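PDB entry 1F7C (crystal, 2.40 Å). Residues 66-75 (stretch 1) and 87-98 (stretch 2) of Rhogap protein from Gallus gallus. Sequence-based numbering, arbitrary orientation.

Stretch 1 66-75: SRVQKLLSIL
Stretch 2 87-98: EICAEWEIKTIT

How do the backbones meet? Stretch 1 is helical throughout, with phi/psi near -65/-40. Stretch 2 runs as loop through a type I turn from C89 to W92, closed by W92 N to C89 O at 3.1 Å, and becomes helical from I94, with E93 at the N-cap position. The helix axes approach to 8.9 Å, their N-to-C directions 61° apart (signed crossing -61°), and V68 CA lies 5.3 Å from T96 CA.

What does W92 rest on? W92 (chi1 -67°, chi2 112°) has the largest area covered by the other stretch, 116 Å². L71 (chi1 t, chi2 p) lays CD1 over one face, 3.9 Å from the centroid of the five-membered ring and 13° off its normal, a CH-pi contact. At the ring edge, I74 CD1 approaches W92 CZ2 at 4.0 Å and K70 CG approaches W92 CH2 at 4.1 Å.

Where does L71 end? Its CB points toward stretch 2, and its methyls diverge: CD1 also reaches I88 CG2 at 4.4 Å, while CD2 packs against I97 CG1 at 4.0 Å and T96 CG2 at 4.1 Å, burying apolar surface.

How is charge satisfied? R67 (m, t, p, chi4 -178°) extends its guanidinium to E93 (m, t, chi3 65°); NH1 donates to OE2 at 3.0 Å, near the guanidinium plane, making a hydrogen-bonded salt bridge.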

ATOM      1  N   SER A  66      -1.344  -0.273  21.482  1.00 69.76           N
ATOM      2  CA  SER A  66      -1.158   0.844  22.398  1.00 70.71           C
ATOM      3  C   SER A  66      -0.128   1.839  21.880  1.00 70.32           C
ATOM      4  O   SER A  66      -0.382   3.046  21.835  1.00 70.84           O
ATOM      5  CB  SER A  66      -0.731   0.324  23.775  1.00 71.32           C
ATOM      6  OG  SER A  66      -1.697  -0.576  24.298  1.00 71.87           O
ATOM      7  N   ARG A  67       1.033   1.330  21.486  1.00 70.09           N
ATOM      8  CA  ARG A  67       2.099   2.185  20.986  1.00 69.46           C
ATOM      9  C   ARG A  67       1.756   2.754  19.621  1.00 68.16           C
ATOM     10  O   ARG A  67       2.124   3.885  19.303  1.00 67.67           O
ATOM     11  CB  ARG A  67       3.414   1.412  20.908  1.00 70.60           C
ATOM     12  CG  ARG A  67       3.799   0.720  22.199  1.00 73.60           C
ATOM     13  CD  ARG A  67       5.302   0.590  22.314  1.00 76.48           C
ATOM     14  NE  ARG A  67       5.933   1.901  22.437  1.00 79.95           N
ATOM     15  CZ  ARG A  67       7.244   2.099  22.519  1.00 82.37           C
ATOM     16  NH1 ARG A  67       8.082   1.067  22.490  1.00 84.45           N
ATOM     17  NH2 ARG A  67       7.718   3.332  22.639  1.00 83.92           N
ATOM     18  N   VAL A  68       1.050   1.971  18.813  1.00 67.10           N
ATOM     19  CA  VAL A  68       0.667   2.420  17.481  1.00 66.85           C
ATOM     20  C   VAL A  68      -0.169   3.692  17.572  1.00 66.88           C
ATOM     21  O   VAL A  68       0.226   4.744  17.054  1.00 64.68           O
ATOM     22  CB  VAL A  68      -0.144   1.338  16.736  1.00 67.13           C
ATOM     23  CG1 VAL A  68      -0.641   1.879  15.404  1.00 67.28           C
ATOM     24  CG2 VAL A  68       0.719   0.110  16.511  1.00 65.64           C
ATOM     25  N   GLN A  69      -1.317   3.590  18.241  1.00 67.01           N
ATOM     26  CA  GLN A  69      -2.226   4.724  18.412  1.00 66.59           C
ATOM     27  C   GLN A  69      -1.500   5.957  18.935  1.00 65.02           C
ATOM     28  O   GLN A  69      -1.810   7.085  18.545  1.00 64.86           O
ATOM     29  CB  GLN A  69      -3.355   4.363  19.382  1.00 68.04           C
ATOM     30  CG  GLN A  69      -4.269   3.243  18.915  1.00 68.79           C
ATOM     31  CD  GLN A  69      -4.880   3.526  17.560  1.00 70.28           C
ATOM     32  OE1 GLN A  69      -5.215   4.670  17.245  1.00 71.12           O
ATOM     33  NE2 GLN A  69      -5.040   2.484  16.753  1.00 70.98           N
ATOM     34  N   LYS A  70      -0.534   5.736  19.820  1.00 63.60           N
ATOM     35  CA  LYS A  70       0.222   6.836  20.401  1.00 63.80           C
ATOM     36  C   LYS A  70       1.112   7.528  19.376  1.00 63.05           C
ATOM     37  O   LYS A  70       1.277   8.747  19.417  1.00 63.80           O
ATOM     38  CB  LYS A  70       1.068   6.338  21.577  1.00 65.01           C
ATOM     39  CG  LYS A  70       1.769   7.460  22.323  1.00 67.62           C
ATOM     40  CD  LYS A  70       2.519   6.954  23.543  1.00 70.36           C
ATOM     41  CE  LYS A  70       3.249   8.094  24.243  1.00 73.33           C
ATOM     42  NZ  LYS A  70       4.012   7.615  25.429  1.00 76.17           N
ATOM     43  N   LEU A  71       1.692   6.754  18.463  1.00 62.57           N
ATOM     44  CA  LEU A  71       2.544   7.332  17.430  1.00 60.89           C
ATOM     45  C   LEU A  71       1.650   8.096  16.463  1.00 60.37           C
ATOM     46  O   LEU A  71       1.984   9.201  16.027  1.00 58.87           O
ATOM     47  CB  LEU A  71       3.315   6.234  16.684  1.00 60.77           C
ATOM     48  CG  LEU A  71       4.087   6.645  15.419  1.00 59.00           C
ATOM     49  CD1 LEU A  71       5.049   7.777  15.732  1.00 59.20           C
ATOM     50  CD2 LEU A  71       4.838   5.448  14.865  1.00 59.06           C
ATOM     51  N   LEU A  72       0.504   7.502  16.142  1.00 60.56           N
ATOM     52  CA  LEU A  72      -0.453   8.128  15.239  1.00 62.85           C
ATOM     53  C   LEU A  72      -0.862   9.506  15.744  1.00 64.88           C
ATOM     54  O   LEU A  72      -0.764  10.497  15.017  1.00 65.23           O
ATOM     55  CB  LEU A  72      -1.691   7.243  15.080  1.00 60.52           C
ATOM     56  CG  LEU A  72      -1.521   6.076  14.107  1.00 60.18           C
ATOM     57  CD1 LEU A  72      -2.768   5.213  14.083  1.00 60.01           C
ATOM     58  CD2 LEU A  72      -1.241   6.636  12.723  1.00 59.11           C
ATOM     59  N   SER A  73      -1.306   9.568  16.997  1.00 67.23           N
ATOM     60  CA  SER A  73      -1.733  10.830  17.597  1.00 68.64           C
ATOM     61  C   SER A  73      -0.651  11.900  17.489  1.00 68.50           C
ATOM     62  O   SER A  73      -0.952  13.087  17.385  1.00 69.12           O
ATOM     63  CB  SER A  73      -2.107  10.618  19.064  1.00 69.51           C
ATOM     64  OG  SER A  73      -0.983  10.206  19.821  1.00 72.74           O
ATOM     65  N   ILE A  74       0.610  11.483  17.510  1.00 68.59           N
ATOM     66  CA  ILE A  74       1.708  12.434  17.402  1.00 69.06           C
ATOM     67  C   ILE A  74       1.935  12.832  15.948  1.00 70.08           C
ATOM     68  O   ILE A  74       2.403  13.936  15.660  1.00 69.09           O
ATOM     69  CB  ILE A  74       3.018  11.847  17.960  1.00 68.48           C
ATOM     70  CG1 ILE A  74       2.841  11.499  19.436  1.00 69.19           C
ATOM     71  CG2 ILE A  74       4.158  12.847  17.783  1.00 67.92           C
ATOM     72  CD1 ILE A  74       4.088  10.934  20.085  1.00 69.46           C
ATOM     73  N   LEU A  75       1.597  11.925  15.035  1.00 71.72           N
ATOM     74  CA  LEU A  75       1.776  12.170  13.608  1.00 72.87           C
ATOM     75  C   LEU A  75       0.658  13.009  13.002  1.00 74.42           C
ATOM     76  O   LEU A  75       0.794  13.515  11.895  1.00 73.92           O
ATOM     77  CB  LEU A  75       1.875  10.841  12.849  1.00 72.24           C
ATOM     78  CG  LEU A  75       3.073   9.924  13.126  1.00 71.92           C
ATOM     79  CD1 LEU A  75       2.913   8.619  12.363  1.00 70.47           C
ATOM     80  CD2 LEU A  75       4.359  10.620  12.718  1.00 71.79           C
ATOM     81  N   GLU A  87      11.514  13.630  11.607  1.00 81.39           N
ATOM     82  CA  GLU A  87      11.600  12.206  11.321  1.00 80.35           C
ATOM     83  C   GLU A  87      11.307  11.428  12.592  1.00 79.14           C
ATOM     84  O   GLU A  87      11.644  11.873  13.687  1.00 79.55           O
ATOM     85  CB  GLU A  87      12.994  11.852  10.797  1.00 81.31           C
ATOM     86  CG  GLU A  87      13.169  12.123   9.310  1.00 83.46           C
ATOM     87  CD  GLU A  87      14.609  11.997   8.851  1.00 84.95           C
ATOM     88  OE1 GLU A  87      15.255  10.976   9.178  1.00 84.67           O
ATOM     89  OE2 GLU A  87      15.091  12.918   8.152  1.00 85.87           O
ATOM     90  N   ILE A  88      10.675  10.270  12.445  1.00 77.44           N
ATOM     91  CA  ILE A  88      10.330   9.445  13.592  1.00 75.54           C
ATOM     92  C   ILE A  88      11.562   9.094  14.419  1.00 76.47           C
ATOM     93  O   ILE A  88      12.618   8.761  13.873  1.00 76.96           O
ATOM     94  CB  ILE A  88       9.626   8.148  13.147  1.00 73.47           C
ATOM     95  CG1 ILE A  88       8.405   8.495  12.285  1.00 71.33           C
ATOM     96  CG2 ILE A  88       9.203   7.340  14.364  1.00 73.18           C
ATOM     97  CD1 ILE A  88       7.624   7.294  11.802  1.00 66.85           C
ATOM     98  N   CYS A  89      11.422   9.175  15.739  1.00 77.28           N
ATOM     99  CA  CYS A  89      12.515   8.873  16.666  1.00 78.51           C
ATOM    100  C   CYS A  89      12.837   7.382  16.719  1.00 76.87           C
ATOM    101  O   CYS A  89      11.976   6.534  16.494  1.00 76.01           O
ATOM    102  CB  CYS A  89      12.154   9.362  18.075  1.00 81.12           C
ATOM    103  SG  CYS A  89      13.470   9.169  19.305  1.00 86.88           S
ATOM    104  N   ALA A  90      14.092   7.079  17.032  1.00 75.53           N
ATOM    105  CA  ALA A  90      14.557   5.703  17.129  1.00 74.07           C
ATOM    106  C   ALA A  90      13.858   4.951  18.253  1.00 73.70           C
ATOM    107  O   ALA A  90      13.888   3.725  18.304  1.00 74.95           O
ATOM    108  CB  ALA A  90      16.064   5.677  17.342  1.00 73.42           C
ATOM    109  N   GLU A  91      13.226   5.691  19.155  1.00 72.52           N
ATOM    110  CA  GLU A  91      12.519   5.091  20.283  1.00 71.34           C
ATOM    111  C   GLU A  91      11.345   4.248  19.801  1.00 67.88           C
ATOM    112  O   GLU A  91      10.828   3.402  20.535  1.00 67.93           O
ATOM    113  CB  GLU A  91      12.008   6.184  21.225  1.00 74.47           C
ATOM    114  CG  GLU A  91      13.119   6.945  21.937  1.00 79.97           C
ATOM    115  CD  GLU A  91      12.625   8.209  22.619  1.00 82.36           C
ATOM    116  OE1 GLU A  91      11.632   8.131  23.378  1.00 83.62           O
ATOM    117  OE2 GLU A  91      13.238   9.279  22.395  1.00 82.69           O
ATOM    118  N   TRP A  92      10.932   4.482  18.560  1.00 63.89           N
ATOM    119  CA  TRP A  92       9.807   3.761  17.969  1.00 59.87           C
ATOM    120  C   TRP A  92      10.200   2.478  17.237  1.00 56.84           C
ATOM    121  O   TRP A  92      11.049   2.490  16.349  1.00 56.53           O
ATOM    122  CB  TRP A  92       9.050   4.689  17.016  1.00 57.95           C
ATOM    123  CG  TRP A  92       8.355   5.825  17.709  1.00 55.50           C
ATOM    124  CD1 TRP A  92       8.664   7.155  17.624  1.00 55.04           C
ATOM    125  CD2 TRP A  92       7.236   5.728  18.606  1.00 52.45           C
ATOM    126  NE1 TRP A  92       7.806   7.892  18.411  1.00 52.82           N
ATOM    127  CE2 TRP A  92       6.920   7.041  19.024  1.00 52.76           C
ATOM    128  CE3 TRP A  92       6.471   4.659  19.096  1.00 50.39           C
ATOM    129  CZ2 TRP A  92       5.869   7.313  19.911  1.00 50.87           C
ATOM    130  CZ3 TRP A  92       5.429   4.929  19.977  1.00 48.55           C
ATOM    131  CH2 TRP A  92       5.138   6.244  20.373  1.00 49.43           C
ATOM    132  N   GLU A  93       9.569   1.374  17.619  1.00 54.83           N
ATOM    133  CA  GLU A  93       9.833   0.077  17.005  1.00 52.87           C
ATOM    134  C   GLU A  93       9.321   0.048  15.567  1.00 49.81           C
ATOM    135  O   GLU A  93       8.330   0.705  15.240  1.00 47.93           O
ATOM    136  CB  GLU A  93       9.153  -1.021  17.818  1.00 56.44           C
ATOM    137  CG  GLU A  93       9.616  -1.071  19.261  1.00 63.85           C
ATOM    138  CD  GLU A  93       8.791  -2.024  20.107  1.00 68.25           C
ATOM    139  OE1 GLU A  93       8.824  -3.249  19.842  1.00 68.79           O
ATOM    140  OE2 GLU A  93       8.103  -1.541  21.037  1.00 69.94           O
ATOM    141  N   ILE A  94      10.001  -0.716  14.714  1.00 46.17           N
ATOM    142  CA  ILE A  94       9.621  -0.845  13.312  1.00 43.60           C
ATOM    143  C   ILE A  94       8.207  -1.436  13.189  1.00 42.23           C
ATOM    144  O   ILE A  94       7.398  -0.957  12.394  1.00 40.37           O
ATOM    145  CB  ILE A  94      10.639  -1.746  12.535  1.00 45.00           C
ATOM    146  CG1 ILE A  94      11.980  -1.013  12.358  1.00 44.03           C
ATOM    147  CG2 ILE A  94      10.069  -2.134  11.178  1.00 44.15           C
ATOM    148  CD1 ILE A  94      11.910   0.223  11.480  1.00 45.26           C
ATOM    149  N   LYS A  95       7.920  -2.478  13.968  1.00 39.21           N
ATOM    150  CA  LYS A  95       6.607  -3.120  13.961  1.00 40.38           C
ATOM    151  C   LYS A  95       5.525  -2.070  14.265  1.00 40.90           C
ATOM    152  O   LYS A  95       4.405  -2.146  13.770  1.00 39.78           O
ATOM    153  CB  LYS A  95       6.571  -4.233  15.018  1.00 40.72           C
ATOM    154  CG  LYS A  95       6.851  -3.732  16.440  1.00 43.64           C
ATOM    155  CD  LYS A  95       7.291  -4.845  17.399  1.00 46.76           C
ATOM    156  CE  LYS A  95       6.247  -5.944  17.549  1.00 48.91           C
ATOM    157  NZ  LYS A  95       6.647  -6.978  18.555  1.00 48.80           N
ATOM    158  N   THR A  96       5.886  -1.088  15.082  1.00 41.77           N
ATOM    159  CA  THR A  96       4.986  -0.009  15.474  1.00 41.25           C
ATOM    160  C   THR A  96       4.779   0.970  14.321  1.00 40.45           C
ATOM    161  O   THR A  96       3.663   1.432  14.075  1.00 39.06           O
ATOM    162  CB  THR A  96       5.563   0.766  16.685  1.00 41.97           C
ATOM    163  OG1 THR A  96       5.662  -0.112  17.812  1.00 46.15           O
ATOM    164  CG2 THR A  96       4.681   1.942  17.044  1.00 44.41           C
ATOM    165  N   ILE A  97       5.867   1.283  13.624  1.00 39.38           N
ATOM    166  CA  ILE A  97       5.833   2.200  12.499  1.00 37.06           C
ATOM    167  C   ILE A  97       5.112   1.633  11.272  1.00 37.89           C
ATOM    168  O   ILE A  97       4.462   2.384  10.538  1.00 36.75           O
ATOM    169  CB  ILE A  97       7.265   2.620  12.117  1.00 38.05           C
ATOM    170  CG1 ILE A  97       7.883   3.394  13.289  1.00 35.29           C
ATOM    171  CG2 ILE A  97       7.253   3.451  10.816  1.00 37.05           C
ATOM    172  CD1 ILE A  97       9.358   3.702  13.142  1.00 36.09           C
ATOM    173  N   THR A  98       5.214   0.323  11.044  1.00 36.60           N
ATOM    174  CA  THR A  98       4.539  -0.276   9.891  1.00 37.31           C
ATOM    175  C   THR A  98       3.061  -0.459  10.204  1.00 38.39           C
ATOM    176  O   THR A  98       2.216  -0.407   9.309  1.00 37.66           O
ATOM    177  CB  THR A  98       5.129  -1.656   9.490  1.00 35.66           C
ATOM    178  OG1 THR A  98       4.981  -2.581  10.569  1.00 34.18           O
ATOM    179  CG2 THR A  98       6.601  -1.522   9.132  1.00 36.70           C
TER